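Local coordinates for methylmalonate-semialdehyde dehydrogenase (Oceanimonas doudoroffii, PDB 4ZZ7), which probably catalyses the NAD-dependent, acylating oxidation of methylmalonate semialdehyde, at residues F323-I336 / N360-I372. Sequence-based numbering, arbitrary orientation.
Sequences FGPVITRQHQEKVI and NHENGFFVGGTLI
The ring of F365 lies flat against the first turn of helix 329-344: one face covers the T328-R329 peptide, with R329 N over the ring centre, 3.5 Å from F365 CG. A flat aromatic suits this place because T328 C and R329 N stand equally high above it, while R329 CB packs 3.7 Å from F365 CE1. T328 is the N-cap, its OG1 accepting from H331 N. R329, bent at chi2 and chi3, sets its guanidinium nearly perpendicular to the ring, and its NH2 makes a weak hydrogen bond to N363 O. Replacing F365 with an alanine would probably uncover the helix's first peptide and leave the R329 side chain less confined. At the centre of an inverse gamma turn, F365 presents its O to V326 N at 2.6 Å. P325, just before V326, lays its compact ring against F366, CB 3.7 Å from the centroid in a CH-pi contact. Branched V367 serves two neighbours: CG2 meets CG of extended, oppositely running Q332, and CG1 meets V335 CG1. The contact thus fastens the start of helix 329-344 to the loop leading into strand 370-373, which pairs with strands 348-351 and 390-396; P28 also touches F365, and I327 reaches F151 of the NAD site.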
ATOM      1  N   PHE A 323     -29.316  24.968  17.030  1.00 27.09           N
ATOM      2  CA  PHE A 323     -28.751  25.532  15.821  1.00 26.45           C
ATOM      3  C   PHE A 323     -29.017  27.013  15.656  1.00 25.69           C
ATOM      4  O   PHE A 323     -29.835  27.583  16.356  1.00 27.78           O
ATOM      5  CB  PHE A 323     -29.164  24.717  14.584  1.00 26.60           C
ATOM      6  CG  PHE A 323     -30.635  24.514  14.430  1.00 26.25           C
ATOM      7  CD1 PHE A 323     -31.255  23.395  14.958  1.00 26.39           C
ATOM      8  CD2 PHE A 323     -31.396  25.424  13.728  1.00 25.82           C
ATOM      9  CE1 PHE A 323     -32.615  23.204  14.799  1.00 25.80           C
ATOM     10  CE2 PHE A 323     -32.748  25.228  13.558  1.00 25.37           C
ATOM     11  CZ  PHE A 323     -33.358  24.122  14.090  1.00 25.20           C
ATOM     12  N   GLY A 324     -28.286  27.622  14.729  1.00 25.10           N
ATOM     13  CA  GLY A 324     -28.317  29.065  14.514  1.00 23.73           C
ATOM     14  C   GLY A 324     -29.159  29.515  13.339  1.00 22.48           C
ATOM     15  O   GLY A 324     -30.016  28.787  12.846  1.00 22.02           O
ATOM     16  N   PRO A 325     -28.917  30.733  12.874  1.00 22.71           N
ATOM     17  CA  PRO A 325     -29.675  31.189  11.751  1.00 23.34           C
ATOM     18  C   PRO A 325     -29.144  30.632  10.459  1.00 24.64           C
ATOM     19  O   PRO A 325     -28.073  30.030  10.386  1.00 24.96           O
ATOM     20  CB  PRO A 325     -29.474  32.704  11.780  1.00 23.69           C
ATOM     21  CG  PRO A 325     -28.115  32.899  12.391  1.00 24.07           C
ATOM     22  CD  PRO A 325     -27.863  31.691  13.266  1.00 24.12           C
ATOM     23  N   VAL A 326     -29.917  30.866   9.428  1.00 26.35           N
ATOM     24  CA  VAL A 326     -29.487  30.610   8.092  1.00 26.63           C
ATOM     25  C   VAL A 326     -28.558  31.754   7.662  1.00 25.81           C
ATOM     26  O   VAL A 326     -28.485  32.792   8.301  1.00 25.55           O
ATOM     27  CB  VAL A 326     -30.730  30.375   7.224  1.00 28.21           C
ATOM     28  CG1 VAL A 326     -30.836  31.380   6.074  1.00 30.53           C
ATOM     29  CG2 VAL A 326     -30.789  28.900   6.813  1.00 27.57           C
ATOM     30  N   ILE A 327     -27.820  31.525   6.595  1.00 26.41           N
ATOM     31  CA  ILE A 327     -26.684  32.385   6.233  1.00 27.76           C
ATOM     32  C   ILE A 327     -27.054  33.809   5.781  1.00 27.75           C
ATOM     33  O   ILE A 327     -26.360  34.764   6.151  1.00 27.05           O
ATOM     34  CB  ILE A 327     -25.750  31.659   5.204  1.00 27.77           C
ATOM     35  CG1 ILE A 327     -24.457  32.436   4.950  1.00 27.15           C
ATOM     36  CG2 ILE A 327     -26.459  31.423   3.878  1.00 29.23           C
ATOM     37  CD1 ILE A 327     -23.512  32.467   6.122  1.00 27.47           C
ATOM     38  N   THR A 328     -28.119  33.934   4.984  1.00 29.16           N
ATOM     39  CA  THR A 328     -28.570  35.231   4.438  1.00 30.69           C
ATOM     40  C   THR A 328     -30.081  35.319   4.400  1.00 32.63           C
ATOM     41  O   THR A 328     -30.769  34.303   4.452  1.00 32.06           O
ATOM     42  CB  THR A 328     -28.057  35.492   2.988  1.00 29.94           C
ATOM     43  OG1 THR A 328     -28.607  34.534   2.075  1.00 29.84           O
ATOM     44  CG2 THR A 328     -26.526  35.452   2.904  1.00 29.42           C
ATOM     45  N   ARG A 329     -30.585  36.545   4.275  1.00 37.57           N
ATOM     46  CA  ARG A 329     -32.025  36.800   4.110  1.00 41.22           C
ATOM     47  C   ARG A 329     -32.538  36.162   2.827  1.00 40.97           C
ATOM     48  O   ARG A 329     -33.637  35.606   2.824  1.00 36.64           O
ATOM     49  CB  ARG A 329     -32.310  38.310   4.102  1.00 44.85           C
ATOM     50  CG  ARG A 329     -33.746  38.708   3.733  1.00 49.61           C
ATOM     51  CD  ARG A 329     -34.314  39.724   4.717  1.00 55.64           C
ATOM     52  NE  ARG A 329     -34.732  39.065   5.970  1.00 61.08           N
ATOM     53  CZ  ARG A 329     -34.755  39.624   7.186  1.00 61.24           C
ATOM     54  NH1 ARG A 329     -34.376  40.889   7.375  1.00 60.54           N
ATOM     55  NH2 ARG A 329     -35.154  38.896   8.233  1.00 61.59           N
ATOM     56  N   GLN A 330     -31.741  36.270   1.756  1.00 42.85           N
ATOM     57  CA  GLN A 330     -32.041  35.644   0.468  1.00 45.28           C
ATOM     58  C   GLN A 330     -32.198  34.121   0.620  1.00 42.64           C
ATOM     59  O   GLN A 330     -33.131  33.522   0.067  1.00 40.77           O
ATOM     60  CB  GLN A 330     -30.950  35.977  -0.553  1.00 50.39           C
ATOM     61  CG  GLN A 330     -31.261  35.489  -1.961  1.00 58.16           C
ATOM     62  CD  GLN A 330     -30.136  35.756  -2.937  1.00 67.77           C
ATOM     63  OE1 GLN A 330     -28.993  35.982  -2.537  1.00 80.65           O
ATOM     64  NE2 GLN A 330     -30.449  35.728  -4.229  1.00 72.50           N
ATOM     65  N   HIS A 331     -31.291  33.511   1.385  1.00 40.54           N
ATOM     66  CA  HIS A 331     -31.331  32.069   1.631  1.00 38.33           C
ATOM     67  C   HIS A 331     -32.478  31.676   2.545  1.00 37.31           C
ATOM     68  O   HIS A 331     -33.031  30.585   2.408  1.00 37.40           O
ATOM     69  CB  HIS A 331     -30.014  31.550   2.210  1.00 37.69           C
ATOM     70  CG  HIS A 331     -29.942  30.057   2.254  1.00 37.79           C
ATOM     71  ND1 HIS A 331     -30.024  29.282   1.117  1.00 39.34           N
ATOM     72  CD2 HIS A 331     -29.844  29.192   3.291  1.00 36.36           C
ATOM     73  CE1 HIS A 331     -29.968  28.005   1.454  1.00 38.22           C
ATOM     74  NE2 HIS A 331     -29.859  27.923   2.768  1.00 36.46           N
ATOM     75  N   GLN A 332     -32.818  32.554   3.483  1.00 36.82           N
ATOM     76  CA  GLN A 332     -33.983  32.349   4.344  1.00 37.04           C
ATOM     77  C   GLN A 332     -35.257  32.312   3.519  1.00 36.68           C
ATOM     78  O   GLN A 332     -36.091  31.429   3.693  1.00 34.56           O
ATOM     79  CB  GLN A 332     -34.105  33.471   5.384  1.00 38.09           C
ATOM     80  CG  GLN A 332     -35.221  33.258   6.420  1.00 37.32           C
ATOM     81  CD  GLN A 332     -35.420  34.447   7.345  1.00 37.19           C
ATOM     82  OE1 GLN A 332     -34.882  35.534   7.115  1.00 40.07           O
ATOM     83  NE2 GLN A 332     -36.197  34.248   8.395  1.00 36.08           N
ATOM     84  N   GLU A 333     -35.409  33.295   2.641  1.00 38.85           N
ATOM     85  CA  GLU A 333     -36.577  33.362   1.785  1.00 40.89           C
ATOM     86  C   GLU A 333     -36.657  32.096   0.951  1.00 40.38           C
ATOM     87  O   GLU A 333     -37.733  31.487   0.868  1.00 37.07           O
ATOM     88  CB  GLU A 333     -36.550  34.618   0.911  1.00 46.06           C
ATOM     89  CG  GLU A 333     -36.959  35.893   1.665  1.00 49.75           C
ATOM     90  CD  GLU A 333     -36.568  37.180   0.938  1.00 53.16           C
ATOM     91  OE1 GLU A 333     -36.594  37.226  -0.326  1.00 51.84           O
ATOM     92  OE2 GLU A 333     -36.225  38.147   1.655  1.00 55.09           O
ATOM     93  N   LYS A 334     -35.511  31.676   0.398  1.00 40.65           N
ATOM     94  CA  LYS A 334     -35.438  30.442  -0.404  1.00 42.04           C
ATOM     95  C   LYS A 334     -35.902  29.203   0.365  1.00 37.98           C
ATOM     96  O   LYS A 334     -36.654  28.369  -0.166  1.00 36.56           O
ATOM     97  CB  LYS A 334     -34.024  30.201  -0.959  1.00 48.57           C
ATOM     98  CG  LYS A 334     -34.017  29.423  -2.285  1.00 54.97           C
ATOM     99  CD  LYS A 334     -32.703  28.697  -2.549  1.00 61.32           C
ATOM    100  CE  LYS A 334     -31.534  29.666  -2.707  1.00 65.77           C
ATOM    101  NZ  LYS A 334     -30.266  28.939  -3.004  1.00 70.78           N
ATOM    102  N   VAL A 335     -35.449  29.088   1.609  1.00 34.95           N
ATOM    103  CA  VAL A 335     -35.802  27.950   2.458  1.00 32.31           C
ATOM    104  C   VAL A 335     -37.279  27.971   2.853  1.00 31.77           C
ATOM    105  O   VAL A 335     -37.952  26.949   2.765  1.00 29.16           O
ATOM    106  CB  VAL A 335     -34.919  27.906   3.712  1.00 31.40           C
ATOM    107  CG1 VAL A 335     -35.451  26.883   4.722  1.00 31.42           C
ATOM    108  CG2 VAL A 335     -33.483  27.583   3.324  1.00 30.54           C
ATOM    109  N   ILE A 336     -37.754  29.134   3.313  1.00 32.02           N
ATOM    110  CA  ILE A 336     -39.172  29.365   3.556  1.00 32.89           C
ATOM    111  C   ILE A 336     -39.914  28.919   2.300  1.00 32.25           C
ATOM    112  O   ILE A 336     -40.830  28.108   2.379  1.00 29.87           O
ATOM    113  CB  ILE A 336     -39.488  30.871   3.805  1.00 36.46           C
ATOM    114  CG1 ILE A 336     -38.873  31.401   5.110  1.00 36.95           C
ATOM    115  CG2 ILE A 336     -40.998  31.119   3.827  1.00 38.37           C
ATOM    116  CD1 ILE A 336     -39.453  30.824   6.386  1.00 36.62           C
ATOM    117  N   ASN A 360     -36.947  37.213  19.947  1.00 57.35           N
ATOM    118  CA  ASN A 360     -36.030  37.576  21.046  1.00 50.54           C
ATOM    119  C   ASN A 360     -34.921  38.476  20.608  1.00 51.45           C
ATOM    120  O   ASN A 360     -33.752  38.139  20.693  1.00 54.09           O
ATOM    121  CB  ASN A 360     -35.531  36.410  21.851  1.00 48.02           C
ATOM    122  CG  ASN A 360     -36.658  35.582  22.363  1.00 44.93           C
ATOM    123  OD1 ASN A 360     -37.778  36.024  22.362  1.00 43.45           O
ATOM    124  ND2 ASN A 360     -36.376  34.378  22.785  1.00 48.38           N
ATOM    125  N   HIS A 361     -35.327  39.662  20.174  1.00 52.65           N
ATOM    126  CA  HIS A 361     -34.421  40.686  19.676  1.00 53.80           C
ATOM    127  C   HIS A 361     -33.642  40.169  18.510  1.00 52.24           C
ATOM    128  O   HIS A 361     -32.465  40.518  18.365  1.00 55.87           O
ATOM    129  CB  HIS A 361     -33.480  41.151  20.779  1.00 56.67           C
ATOM    130  CG  HIS A 361     -34.129  41.113  22.102  1.00 58.42           C
ATOM    131  ND1 HIS A 361     -33.798  40.184  23.058  1.00 58.44           N
ATOM    132  CD2 HIS A 361     -35.202  41.787  22.568  1.00 60.90           C
ATOM    133  CE1 HIS A 361     -34.601  40.337  24.093  1.00 63.80           C
ATOM    134  NE2 HIS A 361     -35.460  41.304  23.821  1.00 64.77           N
ATOM    135  N   GLU A 362     -34.292  39.348  17.675  1.00 46.54           N
ATOM    136  CA  GLU A 362     -33.674  38.952  16.428  1.00 43.28           C
ATOM    137  C   GLU A 362     -34.658  38.746  15.258  1.00 42.19           C
ATOM    138  O   GLU A 362     -35.293  37.707  15.174  1.00 40.80           O
ATOM    139  CB  GLU A 362     -32.723  37.758  16.652  1.00 39.78           C
ATOM    140  CG  GLU A 362     -31.278  38.105  17.108  1.00 36.15           C
ATOM    141  CD  GLU A 362     -30.940  37.703  18.531  1.00 32.90           C
ATOM    142  OE1 GLU A 362     -29.913  38.133  19.068  1.00 29.65           O
ATOM    143  OE2 GLU A 362     -31.666  36.905  19.114  1.00 34.06           O
ATOM    144  N   ASN A 363     -34.767  39.786  14.397  1.00 43.05           N
ATOM    145  CA  ASN A 363     -35.203  39.699  12.972  1.00 39.80           C
ATOM    146  C   ASN A 363     -33.995  39.389  12.046  1.00 39.70           C
ATOM    147  O   ASN A 363     -33.781  40.038  11.017  1.00 37.23           O
ATOM    148  CB  ASN A 363     -35.869  41.011  12.509  1.00 39.08           C
ATOM    149  CG  ASN A 363     -34.856  42.090  12.075  1.00 37.75           C
ATOM    150  OD1 ASN A 363     -33.740  42.168  12.586  1.00 36.74           O
ATOM    151  ND2 ASN A 363     -35.248  42.910  11.114  1.00 36.94           N
ATOM    152  N   GLY A 364     -33.190  38.411  12.440  1.00 38.03           N
ATOM    153  CA  GLY A 364     -32.134  37.886  11.591  1.00 37.62           C
ATOM    154  C   GLY A 364     -32.692  36.703  10.839  1.00 36.78           C
ATOM    155  O   GLY A 364     -33.915  36.492  10.838  1.00 40.17           O
ATOM    156  N   PHE A 365     -31.813  35.904  10.234  1.00 34.29           N
ATOM    157  CA  PHE A 365     -32.237  34.941   9.188  1.00 32.53           C
ATOM    158  C   PHE A 365     -32.538  33.549   9.776  1.00 31.31           C
ATOM    159  O   PHE A 365     -31.940  32.544   9.404  1.00 31.04           O
ATOM    160  CB  PHE A 365     -31.228  34.907   8.023  1.00 32.15           C
ATOM    161  CG  PHE A 365     -30.575  36.240   7.751  1.00 31.38           C
ATOM    162  CD1 PHE A 365     -31.335  37.389   7.634  1.00 29.79           C
ATOM    163  CD2 PHE A 365     -29.202  36.344   7.644  1.00 30.85           C
ATOM    164  CE1 PHE A 365     -30.739  38.610   7.420  1.00 29.55           C
ATOM    165  CE2 PHE A 365     -28.607  37.567   7.405  1.00 30.97           C
ATOM    166  CZ  PHE A 365     -29.377  38.702   7.301  1.00 29.78           C
ATOM    167  N   PHE A 366     -33.521  33.522  10.674  1.00 29.50           N
ATOM    168  CA  PHE A 366     -33.840  32.356  11.478  1.00 28.38           C
ATOM    169  C   PHE A 366     -34.956  31.519  10.888  1.00 29.68           C
ATOM    170  O   PHE A 366     -36.016  32.043  10.548  1.00 31.63           O
ATOM    171  CB  PHE A 366     -34.219  32.789  12.900  1.00 26.97           C
ATOM    172  CG  PHE A 366     -33.029  33.103  13.758  1.00 25.01           C
ATOM    173  CD1 PHE A 366     -32.246  32.077  14.270  1.00 23.55           C
ATOM    174  CD2 PHE A 366     -32.668  34.417  14.027  1.00 24.55           C
ATOM    175  CE1 PHE A 366     -31.129  32.344  15.035  1.00 22.72           C
ATOM    176  CE2 PHE A 366     -31.551  34.693  14.803  1.00 23.77           C
ATOM    177  CZ  PHE A 366     -30.775  33.654  15.301  1.00 23.29           C
ATOM    178  N   VAL A 367     -34.705  30.216  10.781  1.00 30.52           N
ATOM    179  CA  VAL A 367     -35.725  29.233  10.397  1.00 30.73           C
ATOM    180  C   VAL A 367     -35.707  28.093  11.413  1.00 31.49           C
ATOM    181  O   VAL A 367     -34.651  27.562  11.770  1.00 30.00           O
ATOM    182  CB  VAL A 367     -35.485  28.638   8.992  1.00 31.07           C
ATOM    183  CG1 VAL A 367     -36.564  27.613   8.647  1.00 30.13           C
ATOM    184  CG2 VAL A 367     -35.433  29.738   7.929  1.00 32.27           C
ATOM    185  N   GLY A 368     -36.888  27.719  11.877  1.00 32.21           N
ATOM    186  CA  GLY A 368     -36.988  26.707  12.906  1.00 31.83           C
ATOM    187  C   GLY A 368     -37.022  25.339  12.288  1.00 31.31           C
ATOM    188  O   GLY A 368     -37.331  25.187  11.114  1.00 32.80           O
ATOM    189  N   GLY A 369     -36.731  24.333  13.089  1.00 30.42           N
ATOM    190  CA  GLY A 369     -36.707  22.956  12.603  1.00 30.48           C
ATOM    191  C   GLY A 369     -38.088  22.521  12.151  1.00 30.87           C
ATOM    192  O   GLY A 369     -39.023  22.547  12.933  1.00 30.80           O
ATOM    193  N   THR A 370     -38.214  22.139  10.884  1.00 31.64           N
ATOM    194  CA  THR A 370     -39.499  21.763  10.304  1.00 31.52           C
ATOM    195  C   THR A 370     -39.507  20.300   9.862  1.00 29.82           C
ATOM    196  O   THR A 370     -38.487  19.783   9.429  1.00 27.86           O
ATOM    197  CB  THR A 370     -39.888  22.681   9.112  1.00 32.04           C
ATOM    198  OG1 THR A 370     -39.485  22.089   7.880  1.00 35.92           O
ATOM    199  CG2 THR A 370     -39.269  24.035   9.230  1.00 30.72           C
ATOM    200  N   LEU A 371     -40.674  19.662   9.961  1.00 30.16           N
ATOM    201  CA  LEU A 371     -40.890  18.289   9.502  1.00 30.18           C
ATOM    202  C   LEU A 371     -41.975  18.317   8.446  1.00 31.95           C
ATOM    203  O   LEU A 371     -43.040  18.871   8.700  1.00 35.71           O
ATOM    204  CB  LEU A 371     -41.350  17.417  10.652  1.00 29.58           C
ATOM    205  CG  LEU A 371     -40.927  15.953  10.606  1.00 30.36           C
ATOM    206  CD1 LEU A 371     -41.566  15.187  11.747  1.00 29.78           C
ATOM    207  CD2 LEU A 371     -41.316  15.296   9.301  1.00 32.41           C
ATOM    208  N   ILE A 372     -41.702  17.754   7.267  1.00 31.72           N
ATOM    209  CA  ILE A 372     -42.708  17.618   6.192  1.00 31.07           C
ATOM    210  C   ILE A 372     -42.998  16.125   6.024  1.00 31.82           C
ATOM    211  O   ILE A 372     -42.079  15.326   6.074  1.00 32.33           O
ATOM    212  CB  ILE A 372     -42.224  18.232   4.871  1.00 28.99           C
ATOM    213  CG1 ILE A 372     -41.805  19.683   5.101  1.00 29.07           C
ATOM    214  CG2 ILE A 372     -43.343  18.195   3.857  1.00 29.56           C
ATOM    215  CD1 ILE A 372     -41.215  20.384   3.894  1.00 28.52           C
TER